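Local coordinates for 39 kDa initiator binding protein (Trichomonas vaginalis, PDB 1PP7) that binds the initiator (Inr) core promoter element of DNA through its N-terminal winged-helix-like domain, probably to help start transcription, at residues A8-P16 and Y44-I55; N31-H39 and L83-F92. One frame throughout, in Å; residues are numbered along the deposited sequence.

Interaction 1. Residues A8-P16 and Y44-I55; sequences ASFTSRLPP and YLASNPQLEEEI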
loop_
_atom_site.group_PDB
_atom_site.type_symbol
_atom_site.label_atom_id
_atom_site.label_comp_id
_atom_site.label_asym_id
_atom_site.label_seq_id
_atom_site.Cartn_x
_atom_site.Cartn_y
_atom_site.Cartn_z
ATOM N N ALA C 8 8.917 -0.183 13.658
ATOM C CA ALA C 8 10.341 0.129 13.737
ATOM C C ALA C 8 11.134 -0.836 12.873
ATOM O O ALA C 8 12.110 -0.435 12.250
ATOM C CB ALA C 8 10.831 0.038 15.175
ATOM N N SER C 9 10.720 -2.105 12.843
ATOM C CA SER C 9 11.414 -3.113 12.041
ATOM C C SER C 9 11.029 -2.972 10.567
ATOM O O SER C 9 11.857 -3.240 9.680
ATOM C CB SER C 9 11.103 -4.543 12.544
ATOM O OG SER C 9 9.938 -5.097 11.942
ATOM N N PHE C 10 9.778 -2.556 10.318
ATOM C CA PHE C 10 9.260 -2.337 8.957
ATOM C C PHE C 10 9.944 -1.135 8.305
ATOM O O PHE C 10 10.628 -1.262 7.276
ATOM C CB PHE C 10 7.757 -2.007 8.932
ATOM C CG PHE C 10 6.853 -3.134 9.292
ATOM C CD1 PHE C 10 7.285 -4.453 9.252
ATOM C CD2 PHE C 10 5.542 -2.860 9.688
ATOM C CE1 PHE C 10 6.418 -5.497 9.610
ATOM C CE2 PHE C 10 4.668 -3.891 10.045
ATOM C CZ PHE C 10 5.108 -5.211 10.006
ATOM N N THR C 11 9.742 0.040 8.893
ATOM C CA THR C 11 10.315 1.235 8.287
ATOM C C THR C 11 11.830 1.170 8.301
ATOM O O THR C 11 12.466 1.542 7.306
ATOM C CB THR C 11 9.834 2.560 8.953
ATOM O OG1 THR C 11 10.806 3.008 9.896
ATOM C CG2 THR C 11 8.495 2.362 9.644
ATOM N N SER C 12 12.408 0.672 9.398
ATOM C CA SER C 12 13.858 0.560 9.483
ATOM C C SER C 12 14.412 -0.314 8.353
ATOM O O SER C 12 15.594 -0.224 8.025
ATOM C CB SER C 12 14.283 -0.049 10.814
ATOM O OG SER C 12 14.188 -1.474 10.760
ATOM N N ARG C 13 13.576 -1.152 7.751
ATOM C CA ARG C 13 14.056 -2.011 6.690
ATOM C C ARG C 13 13.763 -1.530 5.293
ATOM O O ARG C 13 14.260 -2.065 4.311
ATOM C CB ARG C 13 13.543 -3.427 6.913
ATOM C CG ARG C 13 14.318 -4.055 8.058
ATOM C CD ARG C 13 14.133 -5.527 8.090
ATOM N NE ARG C 13 12.777 -5.854 8.506
ATOM C CZ ARG C 13 12.102 -6.911 8.067
ATOM N NH1 ARG C 13 12.673 -7.744 7.189
ATOM N NH2 ARG C 13 10.853 -7.121 8.493
ATOM N N LEU C 14 12.958 -0.502 5.174
ATOM C CA LEU C 14 12.691 -0.023 3.836
ATOM C C LEU C 14 13.525 1.262 3.619
ATOM O O LEU C 14 13.887 1.961 4.569
ATOM C CB LEU C 14 11.155 0.111 3.624
ATOM C CG LEU C 14 10.320 1.042 4.477
ATOM C CD1 LEU C 14 10.442 2.352 3.794
ATOM C CD2 LEU C 14 8.865 0.665 4.587
ATOM N N PRO C 15 13.900 1.541 2.375
ATOM C CA PRO C 15 14.709 2.702 1.977
ATOM C C PRO C 15 14.234 4.088 2.517
ATOM O O PRO C 15 13.028 4.368 2.556
ATOM C CB PRO C 15 14.646 2.655 0.444
ATOM C CG PRO C 15 14.277 1.199 0.129
ATOM C CD PRO C 15 13.277 0.912 1.200
ATOM N N PRO C 16 15.192 4.973 2.914
ATOM C CA PRO C 16 14.893 6.316 3.438
ATOM C C PRO C 16 13.928 7.062 2.502
ATOM O O PRO C 16 13.087 7.843 2.948
ATOM C CB PRO C 16 16.265 6.995 3.473
ATOM C CG PRO C 16 17.193 5.854 3.699
ATOM C CD PRO C 16 16.652 4.784 2.777
ATOM N N TYR C 44 7.958 -1.354 -4.697
ATOM C CA TYR C 44 9.176 -1.717 -4.021
ATOM C C TYR C 44 9.134 -3.075 -3.315
ATOM O O TYR C 44 10.117 -3.804 -3.295
ATOM C CB TYR C 44 9.609 -0.619 -3.040
ATOM C CG TYR C 44 10.661 -1.102 -2.071
ATOM C CD1 TYR C 44 10.286 -1.654 -0.842
ATOM C CD2 TYR C 44 12.044 -1.039 -2.391
ATOM C CE1 TYR C 44 11.244 -2.129 0.059
ATOM C CE2 TYR C 44 13.023 -1.522 -1.487
ATOM C CZ TYR C 44 12.616 -2.066 -0.258
ATOM O OH TYR C 44 13.527 -2.532 0.675
ATOM N N LEU C 45 8.015 -3.438 -2.726
ATOM C CA LEU C 45 8.037 -4.693 -2.048
ATOM C C LEU C 45 8.287 -5.803 -3.058
ATOM O O LEU C 45 8.843 -6.836 -2.712
ATOM C CB LEU C 45 6.746 -4.877 -1.260
ATOM C CG LEU C 45 6.659 -3.986 -0.028
ATOM C CD1 LEU C 45 5.282 -4.158 0.568
ATOM C CD2 LEU C 45 7.745 -4.357 1.015
ATOM N N ALA C 46 7.945 -5.555 -4.321
ATOM C CA ALA C 46 8.110 -6.542 -5.392
ATOM C C ALA C 46 9.521 -7.053 -5.485
ATOM O O ALA C 46 9.754 -8.162 -5.966
ATOM C CB ALA C 46 7.707 -5.937 -6.730
ATOM N N SER C 47 10.463 -6.236 -5.030
ATOM C CA SER C 47 11.875 -6.589 -5.041
ATOM C C SER C 47 12.423 -6.992 -3.651
ATOM O O SER C 47 13.586 -7.399 -3.531
ATOM C CB SER C 47 12.689 -5.407 -5.550
ATOM O OG SER C 47 12.765 -4.411 -4.536
ATOM N N ASN C 48 11.623 -6.839 -2.598
ATOM C CA ASN C 48 12.078 -7.217 -1.256
ATOM C C ASN C 48 11.059 -8.240 -0.764
ATOM O O ASN C 48 10.111 -7.856 -0.080
ATOM C CB ASN C 48 12.075 -5.997 -0.338
ATOM C CG ASN C 48 12.805 -6.234 1.001
ATOM O OD1 ASN C 48 12.849 -7.360 1.523
ATOM N ND2 ASN C 48 13.355 -5.142 1.577
ATOM N N PRO C 49 11.214 -9.538 -1.150
ATOM C CA PRO C 49 10.368 -10.701 -0.810
ATOM C C PRO C 49 10.157 -10.899 0.675
ATOM O O PRO C 49 9.060 -11.254 1.107
ATOM C CB PRO C 49 11.133 -11.894 -1.366
ATOM C CG PRO C 49 11.927 -11.349 -2.427
ATOM C CD PRO C 49 12.295 -9.946 -2.064
ATOM N N GLN C 50 11.214 -10.686 1.447
ATOM C CA GLN C 50 11.173 -10.865 2.896
ATOM C C GLN C 50 10.257 -9.810 3.473
ATOM O O GLN C 50 9.292 -10.124 4.142
ATOM C CB GLN C 50 12.611 -10.787 3.488
ATOM C CG GLN C 50 12.730 -10.531 5.015
ATOM C CD GLN C 50 14.209 -10.446 5.528
ATOM O OE1 GLN C 50 14.979 -9.527 5.146
ATOM N NE2 GLN C 50 14.600 -11.404 6.397
ATOM N N LEU C 51 10.522 -8.552 3.183
ATOM C CA LEU C 51 9.682 -7.500 3.719
ATOM C C LEU C 51 8.242 -7.608 3.191
ATOM O O LEU C 51 7.280 -7.384 3.917
ATOM C CB LEU C 51 10.267 -6.144 3.350
ATOM C CG LEU C 51 10.467 -5.209 4.536
ATOM C CD1 LEU C 51 10.648 -3.806 4.008
ATOM C CD2 LEU C 51 9.274 -5.278 5.470
ATOM N N GLU C 52 8.105 -7.931 1.914
ATOM C CA GLU C 52 6.806 -8.083 1.283
ATOM C C GLU C 52 5.992 -9.101 2.062
ATOM O O GLU C 52 4.789 -8.937 2.150
ATOM C CB GLU C 52 7.029 -8.501 -0.161
ATOM C CG GLU C 52 5.854 -8.986 -0.937
ATOM C CD GLU C 52 6.255 -9.374 -2.394
ATOM O OE1 GLU C 52 7.203 -10.207 -2.616
ATOM O OE2 GLU C 52 5.605 -8.828 -3.324
ATOM N N GLU C 53 6.663 -10.123 2.632
ATOM C CA GLU C 53 6.055 -11.200 3.477
ATOM C C GLU C 53 5.547 -10.559 4.785
ATOM O O GLU C 53 4.350 -10.551 5.088
ATOM C CB GLU C 53 7.094 -12.276 3.960
ATOM C CG GLU C 53 7.556 -13.490 3.064
ATOM C CD GLU C 53 8.750 -14.324 3.703
ATOM O OE1 GLU C 53 9.198 -15.365 3.130
ATOM O OE2 GLU C 53 9.251 -13.930 4.788
ATOM N N GLU C 54 6.510 -10.074 5.571
ATOM C CA GLU C 54 6.246 -9.457 6.858
ATOM C C GLU C 54 5.112 -8.408 6.760
ATOM O O GLU C 54 4.174 -8.434 7.562
ATOM C CB GLU C 54 7.534 -8.821 7.412
ATOM C CG GLU C 54 8.793 -9.695 7.278
ATOM C CD GLU C 54 9.114 -10.580 8.518
ATOM O OE1 GLU C 54 9.648 -10.045 9.534
ATOM O OE2 GLU C 54 8.843 -11.812 8.476
ATOM N N ILE C 55 5.185 -7.495 5.790
ATOM C CA ILE C 55 4.136 -6.496 5.679
ATOM C C ILE C 55 2.855 -7.081 5.059
ATOM O O ILE C 55 1.757 -7.018 5.643
ATOM C CB ILE C 55 4.591 -5.279 4.882
ATOM C CG1 ILE C 55 5.829 -4.677 5.532
ATOM C CG2 ILE C 55 3.475 -4.243 4.862
ATOM C CD1 ILE C 55 6.383 -3.462 4.785
#
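The N-terminal helix of the initiator-binding domain packs here on the end of helix 34-45 and on helix 49-55. Arg-13 and Phe-10 meet Leu-51, Glu-54 and Ile-55, and Pro-15 meets Tyr-44. The guanidinium of Arg-13 lies beside helix 49-55. Its NH2 reaches Glu-54 OE1 at 3.3 Å in a salt bridge whose hydrogen bond is weak, bent to 127°. The guanidinium and carboxylate planes stand nearly perpendicular. Leu-51 CD2 sits over one guanidinium face, 3.9 Å from Arg-13 NH2. Arg-13 NE also donates to Ser-9 O at 3.0 Å, from above the carbonyl plane, and the bend at chi3 (-71°) folds the chain back toward that oxygen.

Deeper in the joint, Ile-55 CG1 rests over one face of the Phe-10 ring, a CH-pi contact at 4.2 Å from CG1 to the ring centroid. Val-75 of helix 69-76 touches both residues. Leu-51 CD1 meets Leu-14 CB at 4.0 Å. At the other end, Pro-15 CD lies over a face of the Tyr-44 ring, 3.8 Å from its centroid. Asn-48 ND2 donates to Tyr-44 OH at 2.8 Å, while Asn-48 OD1 caps helix 49-55 by accepting from Leu-51 N. One amide thus ties the tyrosine hydroxyl to the helix start. Apolar side chains fill the buried part. Arg-13 closes the more exposed side, packing on Leu-51 and making a bent salt bridge of probably little directional strength.

Interaction 2. Residues N31-H39 and L83-F92; sequences NSRFPRKLH and LNVNLRDLAF. With ZN (zinc ion), chain I; nucleotides of chain A; nucleotides of chain B.
The Phe-34 ring has Asn-86 CB centred over one face, a CH-pi contact at 3.9 Å from CB to the ring centroid. Leu-87 CD2 and Phe-92 CE2 come to its edge, and Leu-87 CD2 lies 3.6 Å from Phe-34 CZ. Leu-83 CD2 and Leu-90 CD1 approach obliquely. CG of Phe-34 stands anti to the backbone N (chi1 177°), which sets the ring among Leu-83, Asn-86, Leu-87 and Leu-90. Phe-92 has Pro-35 CA at its edge. Leu-38 CD1 meets Phe-92 CE1 at 3.9 Å.

The Arg-33 guanidinium has O5' of DA5 of chain A over one face and OP2 of DC6 of chain A near its plane. Arg-33 NE and NH2 both donate to that OP2, NE at 2.7 Å. Phe-34 N donates to OP1 of the same phosphate at 2.9 Å and 167°. Asn-86 ND2 donates to another DNA phosphate. Arg-88 places its guanidinium face against O5' of DG4 of chain B.

On helix 34-45, His-39 ND1 binds a zinc ion at 2.1 Å. The helix 80-89 ends in a Schellman motif at Ala-91, which turns the chain into Phe-92. Segments 34-39 and 83-89 cross at 109° around a core of phenylalanines and leucines, and both helices touch DNA. Helix 80-89, whose Val-85 packs on a thymine base, is consistent with the recognition helix of a winged helix-turn-helix domain.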
loop_
_atom_site.group_PDB
_atom_site.type_symbol
_atom_site.label_atom_id
_atom_site.label_comp_id
_atom_site.label_asym_id
_atom_site.label_seq_id
_atom_site.Cartn_x
_atom_site.Cartn_y
_atom_site.Cartn_z
ATOM N N ASN C 31 2.446 12.657 -6.404
ATOM C CA ASN C 31 3.289 11.653 -5.741
ATOM C C ASN C 31 3.072 11.629 -4.253
ATOM O O ASN C 31 3.423 10.656 -3.552
ATOM C CB ASN C 31 4.769 11.842 -6.060
ATOM C CG ASN C 31 5.100 11.404 -7.482
ATOM O OD1 ASN C 31 5.401 12.238 -8.371
ATOM N ND2 ASN C 31 5.020 10.080 -7.722
ATOM N N SER C 32 2.463 12.692 -3.765
ATOM C CA SER C 32 2.183 12.785 -2.365
ATOM C C SER C 32 0.810 12.110 -2.078
ATOM O O SER C 32 0.478 11.906 -0.904
ATOM C CB SER C 32 2.190 14.266 -1.917
ATOM O OG SER C 32 0.958 14.941 -2.212
ATOM N N ARG C 33 0.034 11.751 -3.118
ATOM C CA ARG C 33 -1.259 11.111 -2.874
ATOM C C ARG C 33 -1.242 9.595 -2.555
ATOM O O ARG C 33 -0.329 8.860 -2.946
ATOM C CB ARG C 33 -2.218 11.429 -4.008
ATOM C CG ARG C 33 -2.456 12.900 -4.019
ATOM C CD ARG C 33 -3.406 13.341 -5.034
ATOM N NE ARG C 33 -4.723 12.839 -4.680
ATOM C CZ ARG C 33 -5.847 13.296 -5.228
ATOM N NH1 ARG C 33 -5.801 14.256 -6.156
ATOM N NH2 ARG C 33 -7.018 12.816 -4.828
ATOM N N PHE C 34 -2.251 9.155 -1.815
ATOM C CA PHE C 34 -2.372 7.750 -1.364
ATOM C C PHE C 34 -2.175 6.650 -2.446
ATOM O O PHE C 34 -1.450 5.694 -2.234
ATOM C CB PHE C 34 -3.736 7.577 -0.653
ATOM C CG PHE C 34 -3.999 6.185 -0.211
ATOM C CD1 PHE C 34 -4.720 5.301 -1.030
ATOM C CD2 PHE C 34 -3.474 5.719 0.986
ATOM C CE1 PHE C 34 -4.910 3.971 -0.659
ATOM C CE2 PHE C 34 -3.667 4.375 1.345
ATOM C CZ PHE C 34 -4.396 3.507 0.503
ATOM N N PRO C 35 -2.819 6.798 -3.626
ATOM C CA PRO C 35 -2.667 5.804 -4.699
ATOM C C PRO C 35 -1.206 5.570 -5.040
ATOM O O PRO C 35 -0.790 4.398 -5.104
ATOM C CB PRO C 35 -3.404 6.431 -5.900
ATOM C CG PRO C 35 -4.409 7.302 -5.256
ATOM C CD PRO C 35 -3.655 7.930 -4.080
ATOM N N ARG C 36 -0.439 6.668 -5.256
ATOM C CA ARG C 36 0.960 6.540 -5.637
ATOM C C ARG C 36 1.826 6.130 -4.478
ATOM O O ARG C 36 2.912 5.556 -4.679
ATOM C CB ARG C 36 1.489 7.803 -6.281
ATOM C CG ARG C 36 0.901 8.052 -7.642
ATOM C CD ARG C 36 1.762 9.016 -8.360
ATOM N NE ARG C 36 1.191 9.535 -9.588
ATOM C CZ ARG C 36 1.872 10.384 -10.342
ATOM N NH1 ARG C 36 3.094 10.754 -9.909
ATOM N NH2 ARG C 36 1.392 10.815 -11.527
ATOM N N LYS C 37 1.374 6.415 -3.263
ATOM C CA LYS C 37 2.111 5.911 -2.121
ATOM C C LYS C 37 1.873 4.374 -2.114
ATOM O O LYS C 37 2.826 3.604 -1.982
ATOM C CB LYS C 37 1.629 6.536 -0.813
ATOM C CG LYS C 37 1.970 8.015 -0.770
ATOM C CD LYS C 37 1.215 8.740 0.320
ATOM C CE LYS C 37 2.091 9.809 0.934
ATOM N NZ LYS C 37 1.328 10.804 1.798
ATOM N N LEU C 38 0.629 3.926 -2.290
ATOM C CA LEU C 38 0.383 2.487 -2.294
ATOM C C LEU C 38 1.197 1.886 -3.404
ATOM O O LEU C 38 1.849 0.861 -3.209
ATOM C CB LEU C 38 -1.085 2.140 -2.569
ATOM C CG LEU C 38 -1.801 1.278 -1.530
ATOM C CD1 LEU C 38 -3.086 0.698 -2.115
ATOM C CD2 LEU C 38 -0.845 0.198 -1.003
ATOM N N HIS C 39 1.184 2.558 -4.554
ATOM C CA HIS C 39 1.855 2.056 -5.722
ATOM C C HIS C 39 3.349 1.982 -5.558
ATOM O O HIS C 39 3.968 0.968 -5.948
ATOM C CB HIS C 39 1.462 2.854 -6.988
ATOM C CG HIS C 39 1.587 2.066 -8.253
ATOM N ND1 HIS C 39 2.735 2.070 -9.026
ATOM C CD2 HIS C 39 0.765 1.135 -8.804
ATOM C CE1 HIS C 39 2.616 1.174 -9.997
ATOM N NE2 HIS C 39 1.430 0.591 -9.885
ATOM N N LEU C 83 -7.123 3.993 6.689
ATOM C CA LEU C 83 -6.714 3.230 5.509
ATOM C C LEU C 83 -8.002 2.867 4.740
ATOM O O LEU C 83 -8.061 3.090 3.509
ATOM C CB LEU C 83 -6.002 1.940 5.872
ATOM C CG LEU C 83 -4.864 1.447 4.981
ATOM C CD1 LEU C 83 -4.763 -0.030 5.194
ATOM C CD2 LEU C 83 -5.051 1.739 3.525
ATOM N N ASN C 84 -9.010 2.315 5.464
ATOM C CA ASN C 84 -10.279 1.908 4.857
ATOM C C ASN C 84 -10.946 3.098 4.218
ATOM O O ASN C 84 -11.458 3.000 3.110
ATOM C CB ASN C 84 -11.302 1.351 5.855
ATOM C CG ASN C 84 -10.823 0.092 6.615
ATOM O OD1 ASN C 84 -10.088 -0.757 6.069
ATOM N ND2 ASN C 84 -11.291 -0.054 7.879
ATOM N N VAL C 85 -10.974 4.231 4.916
ATOM C CA VAL C 85 -11.613 5.392 4.356
ATOM C C VAL C 85 -10.929 5.775 2.989
ATOM O O VAL C 85 -11.617 6.079 1.994
ATOM C CB VAL C 85 -11.579 6.556 5.393
ATOM C CG1 VAL C 85 -11.732 7.891 4.714
ATOM C CG2 VAL C 85 -12.735 6.388 6.409
ATOM N N ASN C 86 -9.588 5.760 2.946
ATOM C CA ASN C 86 -8.862 6.071 1.722
ATOM C C ASN C 86 -9.142 5.057 0.573
ATOM O O ASN C 86 -9.253 5.481 -0.617
ATOM C CB ASN C 86 -7.345 6.123 1.986
ATOM C CG ASN C 86 -6.909 7.369 2.779
ATOM O OD1 ASN C 86 -7.674 8.359 2.947
ATOM N ND2 ASN C 86 -5.684 7.322 3.267
ATOM N N LEU C 87 -9.216 3.752 0.898
ATOM C CA LEU C 87 -9.496 2.747 -0.141
ATOM C C LEU C 87 -10.910 3.033 -0.730
ATOM O O LEU C 87 -11.097 3.102 -1.977
ATOM C CB LEU C 87 -9.412 1.311 0.423
ATOM C CG LEU C 87 -8.027 0.942 0.994
ATOM C CD1 LEU C 87 -8.084 -0.422 1.487
ATOM C CD2 LEU C 87 -6.960 1.017 -0.014
ATOM N N ARG C 88 -11.863 3.226 0.182
ATOM C CA ARG C 88 -13.234 3.561 -0.140
ATOM C C ARG C 88 -13.320 4.805 -1.039
ATOM O O ARG C 88 -13.801 4.716 -2.181
ATOM C CB ARG C 88 -14.047 3.767 1.172
ATOM C CG ARG C 88 -15.234 4.810 1.141
ATOM C CD ARG C 88 -16.566 4.138 1.411
ATOM N NE ARG C 88 -16.379 2.689 1.325
ATOM C CZ ARG C 88 -17.345 1.778 1.149
ATOM N NH1 ARG C 88 -18.629 2.161 1.028
ATOM N NH2 ARG C 88 -17.014 0.471 1.105
ATOM N N ASP C 89 -12.816 5.938 -0.562
ATOM C CA ASP C 89 -12.919 7.196 -1.325
ATOM C C ASP C 89 -12.094 7.297 -2.572
ATOM O O ASP C 89 -12.381 8.116 -3.428
ATOM C CB ASP C 89 -12.646 8.400 -0.418
ATOM C CG ASP C 89 -13.499 8.366 0.889
ATOM O OD1 ASP C 89 -13.126 9.098 1.864
ATOM O OD2 ASP C 89 -14.531 7.616 0.947
ATOM N N LEU C 90 -11.068 6.466 -2.708
ATOM C CA LEU C 90 -10.262 6.508 -3.925
ATOM C C LEU C 90 -10.629 5.416 -4.942
ATOM O O LEU C 90 -9.926 5.205 -5.935
ATOM C CB LEU C 90 -8.763 6.521 -3.577
ATOM C CG LEU C 90 -8.396 7.783 -2.754
ATOM C CD1 LEU C 90 -6.957 7.855 -2.439
ATOM C CD2 LEU C 90 -8.785 9.005 -3.552
ATOM N N ALA C 91 -11.738 4.722 -4.700
ATOM C CA ALA C 91 -12.271 3.724 -5.629
ATOM C C ALA C 91 -11.472 2.444 -5.825
ATOM O O ALA C 91 -11.288 1.952 -6.982
ATOM C CB ALA C 91 -12.590 4.404 -7.043
ATOM N N PHE C 92 -10.963 1.932 -4.705
ATOM C CA PHE C 92 -10.281 0.641 -4.716
ATOM C C PHE C 92 -11.465 -0.306 -4.500
ATOM O O PHE C 92 -12.430 -0.000 -3.816
ATOM C CB PHE C 92 -9.235 0.537 -3.620
ATOM C CG PHE C 92 -7.939 1.185 -3.992
ATOM C CD1 PHE C 92 -6.876 0.420 -4.489
ATOM C CD2 PHE C 92 -7.814 2.593 -3.948
ATOM C CE1 PHE C 92 -5.715 1.040 -4.944
ATOM C CE2 PHE C 92 -6.677 3.228 -4.389
ATOM C CZ PHE C 92 -5.613 2.463 -4.891
HETATM ZN ZN ZN I . 4.188 3.504 -9.271
ATOM P P DC A 6 -5.347 11.766 -1.110
ATOM O OP1 DC A 6 -4.099 11.048 -0.674
ATOM O OP2 DC A 6 -5.809 11.699 -2.543
ATOM O "O5'" DC A 6 -6.564 11.358 -0.139
ATOM C "C5'" DC A 6 -6.355 10.793 1.174
ATOM C "C4'" DC A 6 -5.812 11.823 2.140
ATOM O "O4'" DC A 6 -6.747 12.918 2.238
ATOM C "C3'" DC A 6 -5.586 11.350 3.583
ATOM O "O3'" DC A 6 -4.261 11.587 4.018
ATOM C "C2'" DC A 6 -6.517 12.187 4.444
ATOM C "C1'" DC A 6 -6.796 13.395 3.578
ATOM N N1 DC A 6 -8.129 13.981 3.780
ATOM C C2 DC A 6 -8.387 14.691 4.954
ATOM O O2 DC A 6 -7.511 14.753 5.824
ATOM N N3 DC A 6 -9.580 15.282 5.111
ATOM C C4 DC A 6 -10.517 15.168 4.154
ATOM N N4 DC A 6 -11.677 15.774 4.356
ATOM C C5 DC A 6 -10.298 14.425 2.963
ATOM C C6 DC A 6 -9.101 13.851 2.821
ATOM P P DG B 4 -15.484 -0.455 3.935
ATOM O OP1 DG B 4 -15.689 -1.011 2.557
ATOM O OP2 DG B 4 -14.292 0.358 4.244
ATOM O "O5'" DG B 4 -16.773 0.395 4.297
ATOM C "C5'" DG B 4 -18.021 -0.273 4.444
ATOM C "C4'" DG B 4 -19.006 0.612 5.166
ATOM O "O4'" DG B 4 -18.694 0.651 6.583
ATOM C "C3'" DG B 4 -18.987 2.059 4.689
ATOM O "O3'" DG B 4 -20.341 2.515 4.647
ATOM C "C2'" DG B 4 -18.119 2.750 5.739
ATOM C "C1'" DG B 4 -18.458 1.971 7.006
ATOM N N9 DG B 4 -17.468 1.936 8.084
ATOM C C8 DG B 4 -16.131 1.549 8.035
ATOM N N7 DG B 4 -15.518 1.634 9.200
ATOM C C5 DG B 4 -16.509 2.100 10.064
ATOM C C6 DG B 4 -16.456 2.399 11.458
ATOM O O6 DG B 4 -15.505 2.276 12.230
ATOM N N1 DG B 4 -17.688 2.879 11.931
ATOM C C2 DG B 4 -18.831 3.039 11.152
ATOM N N2 DG B 4 -19.939 3.516 11.761
ATOM N N3 DG B 4 -18.885 2.752 9.858
ATOM C C4 DG B 4 -17.712 2.297 9.383
ATOM P P DA A 5 -7.345 17.319 -4.345
ATOM O OP1 DA A 5 -6.470 17.382 -5.528
ATOM O OP2 DA A 5 -8.787 16.970 -4.481
ATOM O "O5'" DA A 5 -6.699 16.297 -3.322
ATOM C "C5'" DA A 5 -5.403 16.538 -2.783
ATOM C "C4'" DA A 5 -5.230 15.695 -1.542
ATOM O "O4'" DA A 5 -5.847 16.371 -0.429
ATOM C "C3'" DA A 5 -5.895 14.314 -1.600
ATOM O "O3'" DA A 5 -5.105 13.351 -0.871
ATOM C "C2'" DA A 5 -7.212 14.562 -0.895
ATOM C "C1'" DA A 5 -6.750 15.513 0.189
ATOM N N9 DA A 5 -7.764 16.335 0.860
ATOM C C8 DA A 5 -9.077 16.562 0.500
ATOM N N7 DA A 5 -9.753 17.276 1.373
ATOM C C5 DA A 5 -8.823 17.559 2.363
ATOM C C6 DA A 5 -8.939 18.249 3.589
ATOM N N6 DA A 5 -10.077 18.876 3.973
ATOM N N1 DA A 5 -7.844 18.286 4.398
ATOM C C2 DA A 5 -6.698 17.696 3.967
ATOM N N3 DA A 5 -6.459 17.044 2.814
ATOM C C4 DA A 5 -7.583 17.003 2.055
HETATM O O HOH W 1 6.288 2.790 -8.613
#

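In the fold
Interactions 1 and 2 share helix 34-45 but use different parts of it. Interaction 2 takes its start, and interaction 1 takes its end. Their centres are 19 Å apart, on opposite sides of the chain's centre, and their nearest atoms stay about 5 Å apart without touching. Interaction 2 meets the DNA directly, mostly at the backbone, with Val-85 on a thymine base. The nearest atom of interaction 1 is about 13 Å from the nucleic acid. It joins the N-terminal helix to helices 34-45 and 49-55 on a side away from the DNA. The zinc ion bound by His-39 is about 9 Å from the nearest side-chain atom of Tyr-44.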